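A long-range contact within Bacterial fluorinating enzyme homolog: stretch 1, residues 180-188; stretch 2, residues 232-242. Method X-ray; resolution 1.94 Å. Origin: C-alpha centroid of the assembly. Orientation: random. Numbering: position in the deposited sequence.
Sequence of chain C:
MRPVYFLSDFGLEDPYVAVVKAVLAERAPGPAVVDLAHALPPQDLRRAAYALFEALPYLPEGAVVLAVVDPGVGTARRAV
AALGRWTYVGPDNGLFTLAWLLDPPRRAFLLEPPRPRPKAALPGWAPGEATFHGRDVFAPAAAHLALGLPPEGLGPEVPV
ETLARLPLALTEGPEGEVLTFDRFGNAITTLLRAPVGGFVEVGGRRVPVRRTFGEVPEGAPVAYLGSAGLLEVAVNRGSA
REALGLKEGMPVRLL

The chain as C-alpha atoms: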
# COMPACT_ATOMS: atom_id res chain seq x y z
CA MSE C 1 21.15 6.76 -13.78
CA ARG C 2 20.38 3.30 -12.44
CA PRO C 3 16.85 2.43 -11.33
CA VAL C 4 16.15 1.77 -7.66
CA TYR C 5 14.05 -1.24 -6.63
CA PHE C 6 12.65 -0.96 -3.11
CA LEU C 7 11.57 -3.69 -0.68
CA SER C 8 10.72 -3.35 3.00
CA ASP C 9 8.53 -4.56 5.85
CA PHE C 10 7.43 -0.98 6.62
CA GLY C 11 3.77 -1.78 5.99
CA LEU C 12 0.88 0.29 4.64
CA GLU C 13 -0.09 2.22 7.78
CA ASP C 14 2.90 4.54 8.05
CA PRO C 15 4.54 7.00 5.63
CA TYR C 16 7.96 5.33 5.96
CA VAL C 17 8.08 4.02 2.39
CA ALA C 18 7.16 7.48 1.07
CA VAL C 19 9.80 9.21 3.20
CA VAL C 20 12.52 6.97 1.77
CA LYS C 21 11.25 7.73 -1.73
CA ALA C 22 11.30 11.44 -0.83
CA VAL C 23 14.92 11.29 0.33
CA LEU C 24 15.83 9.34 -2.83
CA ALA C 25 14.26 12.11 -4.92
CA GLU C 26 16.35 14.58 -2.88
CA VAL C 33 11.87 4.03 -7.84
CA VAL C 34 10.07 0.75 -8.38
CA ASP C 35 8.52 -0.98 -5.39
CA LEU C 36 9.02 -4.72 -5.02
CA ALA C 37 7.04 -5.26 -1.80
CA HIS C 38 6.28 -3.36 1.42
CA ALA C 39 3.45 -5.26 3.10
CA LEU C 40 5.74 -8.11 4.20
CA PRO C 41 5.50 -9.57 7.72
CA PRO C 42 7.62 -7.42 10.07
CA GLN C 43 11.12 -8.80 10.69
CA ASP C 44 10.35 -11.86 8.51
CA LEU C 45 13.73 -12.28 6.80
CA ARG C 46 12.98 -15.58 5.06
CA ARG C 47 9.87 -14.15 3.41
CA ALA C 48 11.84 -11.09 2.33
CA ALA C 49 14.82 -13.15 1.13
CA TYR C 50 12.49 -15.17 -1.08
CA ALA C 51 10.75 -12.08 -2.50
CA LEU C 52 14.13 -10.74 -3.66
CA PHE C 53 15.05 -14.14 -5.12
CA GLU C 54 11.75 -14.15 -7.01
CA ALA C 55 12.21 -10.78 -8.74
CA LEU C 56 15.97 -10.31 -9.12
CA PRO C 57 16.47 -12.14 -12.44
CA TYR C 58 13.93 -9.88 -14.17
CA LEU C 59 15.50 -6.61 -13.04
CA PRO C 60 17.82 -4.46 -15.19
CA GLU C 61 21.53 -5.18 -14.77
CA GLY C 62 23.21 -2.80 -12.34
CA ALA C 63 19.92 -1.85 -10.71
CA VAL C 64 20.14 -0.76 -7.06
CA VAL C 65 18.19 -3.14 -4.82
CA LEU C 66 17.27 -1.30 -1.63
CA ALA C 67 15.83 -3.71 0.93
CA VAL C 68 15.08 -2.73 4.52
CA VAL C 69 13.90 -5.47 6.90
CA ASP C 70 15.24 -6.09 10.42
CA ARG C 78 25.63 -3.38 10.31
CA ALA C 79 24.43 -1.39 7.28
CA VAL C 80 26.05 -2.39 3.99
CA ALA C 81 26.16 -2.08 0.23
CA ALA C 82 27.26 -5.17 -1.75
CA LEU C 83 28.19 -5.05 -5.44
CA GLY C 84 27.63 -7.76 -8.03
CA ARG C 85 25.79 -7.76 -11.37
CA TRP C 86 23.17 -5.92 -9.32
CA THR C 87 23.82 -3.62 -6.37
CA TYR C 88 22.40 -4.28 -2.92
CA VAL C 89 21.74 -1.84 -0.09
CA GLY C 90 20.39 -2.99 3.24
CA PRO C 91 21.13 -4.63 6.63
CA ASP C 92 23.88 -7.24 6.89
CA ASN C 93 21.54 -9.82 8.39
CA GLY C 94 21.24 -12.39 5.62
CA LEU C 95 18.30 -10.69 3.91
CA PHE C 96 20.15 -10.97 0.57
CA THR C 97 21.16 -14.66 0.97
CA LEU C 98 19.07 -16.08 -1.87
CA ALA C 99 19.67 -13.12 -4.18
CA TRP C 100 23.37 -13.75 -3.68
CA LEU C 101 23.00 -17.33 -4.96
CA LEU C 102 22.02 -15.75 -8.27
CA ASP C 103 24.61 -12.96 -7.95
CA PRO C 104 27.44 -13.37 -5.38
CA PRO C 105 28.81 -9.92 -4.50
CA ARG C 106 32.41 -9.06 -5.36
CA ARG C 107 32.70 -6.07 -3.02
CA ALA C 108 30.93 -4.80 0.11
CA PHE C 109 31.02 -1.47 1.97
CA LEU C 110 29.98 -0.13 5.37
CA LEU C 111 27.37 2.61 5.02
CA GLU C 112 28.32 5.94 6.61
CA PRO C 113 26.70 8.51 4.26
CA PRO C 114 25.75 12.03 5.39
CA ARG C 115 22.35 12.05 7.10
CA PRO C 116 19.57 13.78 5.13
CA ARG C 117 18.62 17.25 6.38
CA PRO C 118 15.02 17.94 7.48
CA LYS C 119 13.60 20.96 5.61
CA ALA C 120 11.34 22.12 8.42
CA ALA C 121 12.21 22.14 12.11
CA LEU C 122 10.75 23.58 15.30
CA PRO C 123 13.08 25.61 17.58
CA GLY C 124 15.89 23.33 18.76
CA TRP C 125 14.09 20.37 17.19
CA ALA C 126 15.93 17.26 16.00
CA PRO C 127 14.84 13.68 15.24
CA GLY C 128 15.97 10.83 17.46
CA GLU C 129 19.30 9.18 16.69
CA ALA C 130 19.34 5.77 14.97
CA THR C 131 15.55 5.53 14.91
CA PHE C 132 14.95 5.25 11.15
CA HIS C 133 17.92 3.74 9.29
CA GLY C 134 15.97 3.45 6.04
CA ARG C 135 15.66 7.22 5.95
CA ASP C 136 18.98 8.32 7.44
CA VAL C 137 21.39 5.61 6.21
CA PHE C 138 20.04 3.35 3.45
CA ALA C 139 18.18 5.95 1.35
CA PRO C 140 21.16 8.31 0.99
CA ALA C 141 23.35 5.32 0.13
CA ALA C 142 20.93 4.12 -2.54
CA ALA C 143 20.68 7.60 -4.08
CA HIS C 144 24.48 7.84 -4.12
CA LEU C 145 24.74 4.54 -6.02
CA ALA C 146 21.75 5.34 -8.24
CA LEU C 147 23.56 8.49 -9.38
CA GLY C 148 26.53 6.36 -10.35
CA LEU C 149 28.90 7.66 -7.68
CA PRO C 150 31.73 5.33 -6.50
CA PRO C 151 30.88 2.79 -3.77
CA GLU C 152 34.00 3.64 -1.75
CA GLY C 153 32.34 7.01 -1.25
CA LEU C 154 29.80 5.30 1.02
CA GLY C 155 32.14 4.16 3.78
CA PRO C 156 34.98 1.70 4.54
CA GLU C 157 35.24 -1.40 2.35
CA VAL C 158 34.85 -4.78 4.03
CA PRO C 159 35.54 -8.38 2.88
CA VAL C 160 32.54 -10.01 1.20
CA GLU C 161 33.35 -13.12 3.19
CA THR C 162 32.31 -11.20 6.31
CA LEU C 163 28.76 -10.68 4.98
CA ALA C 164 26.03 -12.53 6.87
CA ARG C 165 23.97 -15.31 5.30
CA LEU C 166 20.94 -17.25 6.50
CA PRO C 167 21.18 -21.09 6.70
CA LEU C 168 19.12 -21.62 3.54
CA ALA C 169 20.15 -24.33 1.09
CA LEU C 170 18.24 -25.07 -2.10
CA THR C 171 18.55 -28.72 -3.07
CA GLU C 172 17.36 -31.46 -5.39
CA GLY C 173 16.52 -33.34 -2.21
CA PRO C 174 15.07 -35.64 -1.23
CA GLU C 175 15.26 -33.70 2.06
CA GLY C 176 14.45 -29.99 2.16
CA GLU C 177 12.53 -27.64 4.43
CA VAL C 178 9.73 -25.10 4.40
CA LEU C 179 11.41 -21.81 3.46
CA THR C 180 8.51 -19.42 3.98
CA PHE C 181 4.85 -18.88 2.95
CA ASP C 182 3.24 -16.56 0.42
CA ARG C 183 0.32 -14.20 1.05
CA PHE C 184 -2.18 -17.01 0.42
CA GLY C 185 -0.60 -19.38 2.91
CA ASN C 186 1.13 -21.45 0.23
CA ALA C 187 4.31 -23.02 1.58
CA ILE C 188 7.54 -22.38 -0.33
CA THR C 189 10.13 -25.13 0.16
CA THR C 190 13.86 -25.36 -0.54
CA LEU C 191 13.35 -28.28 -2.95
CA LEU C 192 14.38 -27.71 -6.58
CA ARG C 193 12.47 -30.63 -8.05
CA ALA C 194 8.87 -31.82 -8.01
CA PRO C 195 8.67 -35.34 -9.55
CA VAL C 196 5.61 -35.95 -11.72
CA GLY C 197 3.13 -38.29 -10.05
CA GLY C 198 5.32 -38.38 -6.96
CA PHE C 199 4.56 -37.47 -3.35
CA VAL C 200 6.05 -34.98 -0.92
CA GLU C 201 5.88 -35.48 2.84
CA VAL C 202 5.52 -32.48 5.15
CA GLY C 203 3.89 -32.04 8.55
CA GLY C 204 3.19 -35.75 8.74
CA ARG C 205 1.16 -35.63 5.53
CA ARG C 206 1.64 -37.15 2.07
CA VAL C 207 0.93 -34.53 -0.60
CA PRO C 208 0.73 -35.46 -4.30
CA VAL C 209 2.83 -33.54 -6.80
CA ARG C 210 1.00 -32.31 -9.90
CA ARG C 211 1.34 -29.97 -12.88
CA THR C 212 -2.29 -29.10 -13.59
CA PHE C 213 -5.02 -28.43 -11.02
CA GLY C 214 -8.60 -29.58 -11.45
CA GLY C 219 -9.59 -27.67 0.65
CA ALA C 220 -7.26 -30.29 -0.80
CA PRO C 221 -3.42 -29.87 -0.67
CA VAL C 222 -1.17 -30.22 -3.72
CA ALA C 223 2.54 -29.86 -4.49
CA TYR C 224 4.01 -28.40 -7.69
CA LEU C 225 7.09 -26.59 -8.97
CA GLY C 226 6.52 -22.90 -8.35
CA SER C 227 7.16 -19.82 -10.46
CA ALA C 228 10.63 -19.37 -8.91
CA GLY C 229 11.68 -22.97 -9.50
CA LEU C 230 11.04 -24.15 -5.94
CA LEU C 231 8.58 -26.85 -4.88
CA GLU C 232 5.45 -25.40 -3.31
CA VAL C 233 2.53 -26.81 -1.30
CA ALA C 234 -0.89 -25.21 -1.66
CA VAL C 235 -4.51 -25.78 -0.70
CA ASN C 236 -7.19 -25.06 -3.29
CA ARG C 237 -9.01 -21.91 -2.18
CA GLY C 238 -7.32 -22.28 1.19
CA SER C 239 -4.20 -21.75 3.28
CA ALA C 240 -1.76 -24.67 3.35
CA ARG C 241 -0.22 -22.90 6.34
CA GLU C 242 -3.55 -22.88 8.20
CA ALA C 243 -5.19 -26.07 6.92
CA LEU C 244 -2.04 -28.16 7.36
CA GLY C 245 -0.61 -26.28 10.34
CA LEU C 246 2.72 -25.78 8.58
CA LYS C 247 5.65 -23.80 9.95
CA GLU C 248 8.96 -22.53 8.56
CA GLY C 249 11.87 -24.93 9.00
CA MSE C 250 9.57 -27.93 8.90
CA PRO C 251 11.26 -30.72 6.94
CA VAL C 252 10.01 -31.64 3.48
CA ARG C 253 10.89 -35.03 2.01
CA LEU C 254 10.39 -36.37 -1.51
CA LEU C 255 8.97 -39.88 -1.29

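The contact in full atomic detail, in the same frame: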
# COMPACT_ATOMS: atom_id res chain seq x y z
N THR C 180 9.39 -20.49 3.53
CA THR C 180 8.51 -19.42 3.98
C THR C 180 7.13 -19.70 3.37
O THR C 180 6.90 -20.77 2.82
CB THR C 180 9.05 -18.05 3.49
OG1 THR C 180 8.22 -16.99 3.98
CG2 THR C 180 9.08 -18.00 1.96
N PHE C 181 6.21 -18.74 3.50
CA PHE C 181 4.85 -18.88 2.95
C PHE C 181 4.52 -17.64 2.14
O PHE C 181 5.09 -16.58 2.37
CB PHE C 181 3.82 -18.99 4.09
CG PHE C 181 4.03 -20.17 4.98
CD1 PHE C 181 3.57 -21.43 4.62
CD2 PHE C 181 4.72 -20.03 6.19
CE1 PHE C 181 3.79 -22.54 5.43
CE2 PHE C 181 4.94 -21.13 7.01
CZ PHE C 181 4.48 -22.39 6.63
N ASP C 182 3.61 -17.75 1.17
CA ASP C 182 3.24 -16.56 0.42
C ASP C 182 2.00 -15.95 1.07
O ASP C 182 1.53 -16.45 2.10
CB ASP C 182 3.00 -16.85 -1.07
CG ASP C 182 1.84 -17.79 -1.32
OD1 ASP C 182 0.95 -17.91 -0.45
OD2 ASP C 182 1.82 -18.39 -2.41
N ARG C 183 1.48 -14.88 0.49
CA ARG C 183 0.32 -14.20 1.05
C ARG C 183 -0.96 -15.03 1.13
O ARG C 183 -1.90 -14.66 1.84
CB ARG C 183 0.06 -12.90 0.29
CG ARG C 183 -0.25 -13.06 -1.19
CD ARG C 183 0.24 -11.85 -1.98
NE ARG C 183 -0.30 -11.78 -3.34
CZ ARG C 183 -1.47 -11.23 -3.66
NH1 ARG C 183 -2.23 -10.69 -2.72
NH2 ARG C 183 -1.87 -11.21 -4.93
N PHE C 184 -1.00 -16.15 0.42
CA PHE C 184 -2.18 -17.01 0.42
C PHE C 184 -2.01 -18.20 1.35
O PHE C 184 -2.90 -19.05 1.48
CB PHE C 184 -2.47 -17.52 -0.99
CG PHE C 184 -2.73 -16.43 -1.99
CD1 PHE C 184 -3.87 -15.63 -1.88
CD2 PHE C 184 -1.86 -16.21 -3.04
CE1 PHE C 184 -4.12 -14.63 -2.81
CE2 PHE C 184 -2.10 -15.20 -3.98
CZ PHE C 184 -3.24 -14.41 -3.85
N GLY C 185 -0.85 -18.28 2.00
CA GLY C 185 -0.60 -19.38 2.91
C GLY C 185 0.07 -20.56 2.23
O GLY C 185 0.23 -21.61 2.84
N ASN C 186 0.45 -20.39 0.96
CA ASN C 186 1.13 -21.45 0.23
C ASN C 186 2.51 -21.58 0.86
O ASN C 186 3.13 -20.58 1.22
CB ASN C 186 1.32 -21.08 -1.26
CG ASN C 186 0.01 -20.96 -2.01
OD1 ASN C 186 -0.89 -21.79 -1.86
ND2 ASN C 186 -0.10 -19.94 -2.85
N ALA C 187 2.99 -22.80 0.99
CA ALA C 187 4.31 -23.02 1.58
C ALA C 187 5.37 -23.14 0.49
O ALA C 187 5.23 -23.92 -0.45
CB ALA C 187 4.29 -24.27 2.43
N ILE C 188 6.43 -22.35 0.62
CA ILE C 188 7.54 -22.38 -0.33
C ILE C 188 8.61 -23.25 0.32
O ILE C 188 8.97 -23.02 1.48
CB ILE C 188 8.14 -20.97 -0.55
CG1 ILE C 188 7.04 -19.98 -0.92
CG2 ILE C 188 9.21 -21.04 -1.63
CD1 ILE C 188 6.29 -20.29 -2.21
N GLU C 232 6.40 -26.08 -4.17
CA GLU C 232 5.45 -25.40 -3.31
C GLU C 232 4.31 -26.34 -2.92
O GLU C 232 4.05 -27.32 -3.61
CB GLU C 232 4.88 -24.17 -4.03
CG GLU C 232 5.86 -23.00 -4.15
CD GLU C 232 5.30 -21.84 -4.96
OE1 GLU C 232 4.09 -21.54 -4.85
OE2 GLU C 232 6.08 -21.20 -5.69
N VAL C 233 3.66 -26.03 -1.80
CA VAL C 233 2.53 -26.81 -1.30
C VAL C 233 1.37 -25.85 -1.08
O VAL C 233 1.46 -24.92 -0.27
CB VAL C 233 2.86 -27.49 0.04
CG1 VAL C 233 1.60 -28.14 0.63
CG2 VAL C 233 3.93 -28.55 -0.17
N ALA C 234 0.27 -26.08 -1.79
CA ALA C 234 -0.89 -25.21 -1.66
C ALA C 234 -2.19 -25.96 -1.39
O ALA C 234 -2.26 -27.18 -1.56
CB ALA C 234 -1.05 -24.36 -2.92
N VAL C 235 -3.20 -25.22 -0.96
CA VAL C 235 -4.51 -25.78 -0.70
C VAL C 235 -5.47 -24.99 -1.58
O VAL C 235 -5.50 -23.76 -1.52
CB VAL C 235 -4.93 -25.59 0.78
CG1 VAL C 235 -6.41 -25.89 0.95
CG2 VAL C 235 -4.11 -26.52 1.68
N ASN C 236 -6.23 -25.70 -2.40
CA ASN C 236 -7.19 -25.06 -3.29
C ASN C 236 -8.10 -24.15 -2.48
O ASN C 236 -8.73 -24.59 -1.52
CB ASN C 236 -8.02 -26.12 -4.02
CG ASN C 236 -8.73 -25.58 -5.24
OD1 ASN C 236 -9.42 -24.56 -5.17
ND2 ASN C 236 -8.56 -26.25 -6.37
N ARG C 237 -8.17 -22.88 -2.87
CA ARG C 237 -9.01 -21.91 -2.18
C ARG C 237 -8.84 -22.04 -0.67
O ARG C 237 -9.82 -22.04 0.08
CB ARG C 237 -10.48 -22.09 -2.56
CG ARG C 237 -10.92 -21.33 -3.81
CD ARG C 237 -10.01 -21.59 -5.01
NE ARG C 237 -10.51 -20.93 -6.21
CZ ARG C 237 -9.83 -20.85 -7.36
NH1 ARG C 237 -8.62 -21.39 -7.46
NH2 ARG C 237 -10.37 -20.24 -8.41
N GLY C 238 -7.60 -22.15 -0.22
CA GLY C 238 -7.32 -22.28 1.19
C GLY C 238 -5.88 -21.96 1.52
O GLY C 238 -5.07 -21.65 0.64
N SER C 239 -5.54 -22.03 2.81
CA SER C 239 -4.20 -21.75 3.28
C SER C 239 -3.51 -23.02 3.75
O SER C 239 -3.88 -23.61 4.77
CB SER C 239 -4.26 -20.74 4.43
OG SER C 239 -2.98 -20.51 4.99
N ALA C 240 -2.50 -23.47 2.99
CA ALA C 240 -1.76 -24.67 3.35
C ALA C 240 -1.19 -24.47 4.75
O ALA C 240 -1.14 -25.41 5.54
CB ALA C 240 -0.62 -24.90 2.36
N ARG C 241 -0.77 -23.25 5.04
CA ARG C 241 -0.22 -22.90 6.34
C ARG C 241 -1.24 -23.20 7.43
O ARG C 241 -0.94 -23.88 8.41
CB ARG C 241 0.15 -21.42 6.37
CG ARG C 241 0.89 -20.97 7.62
CD ARG C 241 1.24 -19.50 7.54
NE ARG C 241 2.23 -19.12 8.55
CZ ARG C 241 2.80 -17.92 8.63
NH1 ARG C 241 2.48 -16.97 7.76
NH2 ARG C 241 3.70 -17.67 9.57
N GLU C 242 -2.46 -22.69 7.24
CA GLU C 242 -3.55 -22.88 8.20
C GLU C 242 -4.07 -24.32 8.21
O GLU C 242 -3.98 -25.02 9.21
CB GLU C 242 -4.71 -21.94 7.89
CG GLU C 242 -4.38 -20.46 7.89
CD GLU C 242 -5.61 -19.60 7.68
OE1 GLU C 242 -6.53 -19.65 8.53
OE2 GLU C 242 -5.67 -18.86 6.67
O HOH W 1 -2.56 -22.60 0.12

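Stretch 1 forms a tight hairpin-like excursion, with strand residues 180-181 and 187-188 joined by a type I turn from D182 to G185. Within it, I188 N donates to T180 O (2.7 Å) and D182 N to N186 O (2.9 Å). Stretch 2 enters as a strand, 232-235, passes through a loop and starts a helix at A240. The two stretches meet first as antiparallel strands. A187 and V233 form a hydrogen-bonded pair, in which A187 N donates to V233 O (2.9 Å) and V233 N returns a bond to A187 O (3.0 Å). I188 and E232 follow as a non-hydrogen-bonded pair, and the short approach of E232 CA to A187 O (3.2 Å) adds a CA-H...O contact to the ladder.

Beyond the strands, the turn meets the beginning of the helix. G185 O accepts from R241 N (2.9 Å), using an amide in the first turn of the helix, where no preceding helical carbonyl is available. S239 occupies the N-cap position, and its OG accepts from E242 N (3.2 Å). G185 CA lies 3.4 Å from S239 OG; a CB on G185 would fall 1.9 Å from that oxygen, and the backbone angles of G185 (phi 91°, psi 6°) themselves call for glycine.

A water fills the space between the turn and the loop of stretch 2. It donates to N186 OD1 and G238 O, both at 2.7 Å, and accepts from V235 N (2.9 Å) and A240 N (3.0 Å), thereby linking the N186 side chain to three backbone groups of the other stretch. The other end of the N186 amide is held within its own stretch, with ND2 donating to D182 OD2 (2.5 Å). D182 OD1 in turn accepts from F184 N (2.8 Å) and N186 N (2.9 Å), so one carboxylate braces the turn.

The side chains of the paired strand residues sort onto the two faces of the sheet. A187 and V233 share one face, their CB atoms 4.3 Å apart in a small apolar contact. On the other face, I188 CD1 reaches E232 CD at 3.3 Å, packing a methyl group against the carboxylate carbon.

F181 and R241 pair side chain to side chain. The extended arginine lays its aliphatic part over one face of the ring, with CG 3.8 Å from the F181 ring centroid and only 6° off the ring normal, a CH-pi contact. Farther along, R241 NE comes within 3.5 Å of F181 CD2, and this ring atom lies over one face of the guanidinium.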